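Local coordinates for fiber protein (Snake adenovirus 1, PDB 4UMI) that probably forms, as a homotrimer, the spikes at the capsid vertices and attaches the virion to a host-cell receptor through its head domain, at residues 170-175 with 186-191. Residues are numbered along the deposited sequence; the frame is centred on the assembly and turned at random.
Sequences IAFPLG and LTLEIS
L188 reaches across the inner face of an antiparallel sheet to F172 and I170 in the beta-sandwich head domain of the fibre. Strands 168-172 and 185-190 are not neighbours: strand 175-182 runs between them, hydrogen-bonded to both, as I170 pairs with G177 and E189 with I178. The two segments therefore meet through side chains, with no hydrogen bond from one to the other, and the CA atoms of I170 and L188 lie 9.4 Å apart.

Both methyls of L188 meet the edge of the F172 ring. Its CG stands anti to the backbone N (chi1 166°), which carries the fork toward strand 168-172, and CD1 and CD2 each come to 4.2 Å from F172 CE2. CD1 lies near the ring plane, CD2 displaced from it on the side away from I170 CG1. The same CD1 meets the branch methyl CG2 of I170, also at 4.2 Å, and the two aliphatic side chains cross roughly at right angles. I170 in turn lays CG1 over one face of the F172 ring, 4.2 Å above its plane and displaced toward the rim. F172 and I170 both pack on A138 of the facing sheet, while L188 touches F119 there, which places this apolar cluster between the two sheets.

At the end of the strands the contact changes character. F172 N donates to G175 O at 2.9 Å, closing the tight turn into strand 175-182, and S191 packs against that glycine. The S191 hydroxyl is hydrogen-bonded to the backbone N of T176, with OG 3.8 Å from G175 CA.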
ATOM      1  N   ILE A 170       9.430   0.695  -7.000  1.00 14.52           N
ATOM      2  CA  ILE A 170       8.695   1.217  -5.881  1.00 13.84           C
ATOM      3  C   ILE A 170       8.194   2.616  -6.130  1.00 14.17           C
ATOM      4  O   ILE A 170       8.935   3.483  -6.570  1.00 16.84           O
ATOM      5  CB  ILE A 170       9.521   1.106  -4.589  1.00 15.98           C
ATOM      6  CG1 ILE A 170       8.733   1.541  -3.359  1.00 16.57           C
ATOM      7  CG2 ILE A 170      10.836   1.849  -4.663  1.00 16.07           C
ATOM      8  CD1 ILE A 170       9.285   1.000  -2.051  1.00 15.80           C
ATOM      9  N   ALA A 171       6.924   2.868  -5.870  1.00 12.96           N
ATOM     10  CA  ALA A 171       6.326   4.171  -5.976  1.00 13.50           C
ATOM     11  C   ALA A 171       6.326   4.901  -4.647  1.00 13.18           C
ATOM     12  O   ALA A 171       5.845   4.400  -3.652  1.00 15.61           O
ATOM     13  CB  ALA A 171       4.891   4.085  -6.485  1.00 15.40           C
ATOM     14  N   PHE A 172       6.841   6.125  -4.650  1.00 12.65           N
ATOM     15  CA  PHE A 172       6.713   7.063  -3.542  1.00 12.21           C
ATOM     16  C   PHE A 172       5.773   8.194  -3.988  1.00 12.43           C
ATOM     17  O   PHE A 172       5.482   8.292  -5.177  1.00 13.57           O
ATOM     18  CB  PHE A 172       8.105   7.622  -3.157  1.00 12.83           C
ATOM     19  CG  PHE A 172       9.053   6.617  -2.613  1.00 12.33           C
ATOM     20  CD1 PHE A 172       8.899   6.134  -1.319  1.00 13.16           C
ATOM     21  CD2 PHE A 172      10.092   6.117  -3.381  1.00 13.43           C
ATOM     22  CE1 PHE A 172       9.810   5.224  -0.773  1.00 13.23           C
ATOM     23  CE2 PHE A 172      10.962   5.190  -2.827  1.00 13.96           C
ATOM     24  CZ  PHE A 172      10.802   4.735  -1.553  1.00 12.82           C
ATOM     25  N   PRO A 173       5.354   9.064  -3.093  1.00 12.26           N
ATOM     26  CA  PRO A 173       4.371  10.047  -3.548  1.00 13.70           C
ATOM     27  C   PRO A 173       4.885  10.959  -4.657  1.00 13.54           C
ATOM     28  O   PRO A 173       4.138  11.291  -5.579  1.00 15.18           O
ATOM     29  CB  PRO A 173       4.039  10.819  -2.290  1.00 14.65           C
ATOM     30  CG  PRO A 173       4.171   9.791  -1.215  1.00 14.85           C
ATOM     31  CD  PRO A 173       5.401   8.970  -1.628  1.00 12.60           C
ATOM     32  N   LEU A 174       6.156  11.323  -4.621  1.00 12.48           N
ATOM     33  CA  LEU A 174       6.709  12.301  -5.577  1.00 13.71           C
ATOM     34  C   LEU A 174       7.610  11.724  -6.639  1.00 13.69           C
ATOM     35  O   LEU A 174       8.146  12.445  -7.477  1.00 18.13           O
ATOM     36  CB  LEU A 174       7.443  13.408  -4.817  1.00 14.52           C
ATOM     37  CG  LEU A 174       6.601  14.107  -3.753  1.00 16.47           C
ATOM     38  CD1 LEU A 174       7.385  15.169  -3.007  1.00 17.22           C
ATOM     39  CD2 LEU A 174       5.333  14.708  -4.330  1.00 18.81           C
ATOM     40  N   GLY A 175       7.768  10.427  -6.699  1.00 12.93           N
ATOM     41  CA  GLY A 175       8.574   9.822  -7.752  1.00 14.05           C
ATOM     42  C   GLY A 175       8.709   8.334  -7.598  1.00 12.94           C
ATOM     43  O   GLY A 175       8.127   7.757  -6.700  1.00 16.27           O
ATOM     44  N   LEU A 186      22.725  -1.919  -0.269  1.00 20.24           N
ATOM     45  CA  LEU A 186      21.449  -1.559  -0.878  1.00 19.35           C
ATOM     46  C   LEU A 186      21.625  -0.285  -1.682  1.00 17.63           C
ATOM     47  O   LEU A 186      22.236   0.665  -1.179  1.00 18.85           O
ATOM     48  CB  LEU A 186      20.432  -1.391   0.235  1.00 18.70           C
ATOM     49  CG  LEU A 186      19.043  -0.947  -0.192  1.00 17.97           C
ATOM     50  CD1 LEU A 186      17.999  -1.516   0.750  1.00 19.32           C
ATOM     51  CD2 LEU A 186      18.894   0.558  -0.268  1.00 18.19           C
ATOM     52  N   THR A 187      21.060  -0.262  -2.881  1.00 16.75           N
ATOM     53  CA  THR A 187      20.936   0.947  -3.658  1.00 17.09           C
ATOM     54  C   THR A 187      19.468   1.242  -3.949  1.00 17.14           C
ATOM     55  O   THR A 187      18.755   0.326  -4.341  1.00 17.64           O
ATOM     56  CB  THR A 187      21.687   0.872  -4.994  1.00 19.37           C
ATOM     57  OG1 THR A 187      23.086   0.694  -4.748  1.00 23.38           O
ATOM     58  CG2 THR A 187      21.507   2.154  -5.836  1.00 21.47           C
ATOM     59  N   LEU A 188      19.060   2.504  -3.735  1.00 16.02           N
ATOM     60  CA  LEU A 188      17.740   2.966  -4.150  1.00 15.34           C
ATOM     61  C   LEU A 188      18.029   4.059  -5.167  1.00 14.91           C
ATOM     62  O   LEU A 188      18.524   5.136  -4.806  1.00 17.82           O
ATOM     63  CB  LEU A 188      16.958   3.519  -2.956  1.00 16.40           C
ATOM     64  CG  LEU A 188      15.688   4.330  -3.371  1.00 18.65           C
ATOM     65  CD1 LEU A 188      14.627   3.540  -4.083  1.00 18.98           C
ATOM     66  CD2 LEU A 188      15.145   5.126  -2.236  1.00 20.19           C
ATOM     67  N   GLU A 189      17.706   3.772  -6.415  1.00 14.95           N
ATOM     68  CA  GLU A 189      17.846   4.759  -7.496  1.00 16.23           C
ATOM     69  C   GLU A 189      16.523   5.465  -7.668  1.00 14.84           C
ATOM     70  O   GLU A 189      15.511   4.816  -7.514  1.00 16.51           O
ATOM     71  CB  GLU A 189      18.197   4.041  -8.809  1.00 19.34           C
ATOM     72  CG  GLU A 189      19.498   3.299  -8.773  1.00 27.89           C
ATOM     73  CD  GLU A 189      20.113   3.107 -10.121  1.00 42.38           C
ATOM     74  OE1 GLU A 189      19.385   3.101 -11.168  1.00 34.73           O
ATOM     75  OE2 GLU A 189      21.351   2.959 -10.119  1.00 48.06           O
ATOM     76  N   ILE A 190      16.522   6.753  -7.979  1.00 13.86           N
ATOM     77  CA  ILE A 190      15.310   7.535  -8.039  1.00 13.72           C
ATOM     78  C   ILE A 190      15.124   8.271  -9.353  1.00 13.82           C
ATOM     79  O   ILE A 190      16.048   8.710  -9.977  1.00 17.04           O
ATOM     80  CB  ILE A 190      15.201   8.538  -6.864  1.00 15.56           C
ATOM     81  CG1 ILE A 190      16.423   9.474  -6.794  1.00 15.58           C
ATOM     82  CG2 ILE A 190      15.090   7.776  -5.578  1.00 16.99           C
ATOM     83  CD1 ILE A 190      16.349  10.504  -5.712  1.00 16.15           C
ATOM     84  N   SER A 191      13.880   8.407  -9.759  1.00 14.44           N
ATOM     85  CA  SER A 191      13.500   8.998 -11.041  1.00 15.20           C
ATOM     86  C   SER A 191      13.708  10.491 -11.085  1.00 15.49           C
ATOM     87  O   SER A 191      13.857  11.043 -12.154  1.00 19.37           O
ATOM     88  CB  SER A 191      12.038   8.656 -11.405  1.00 17.09           C
ATOM     89  OG  SER A 191      11.133   9.193 -10.459  1.00 17.59           O
TER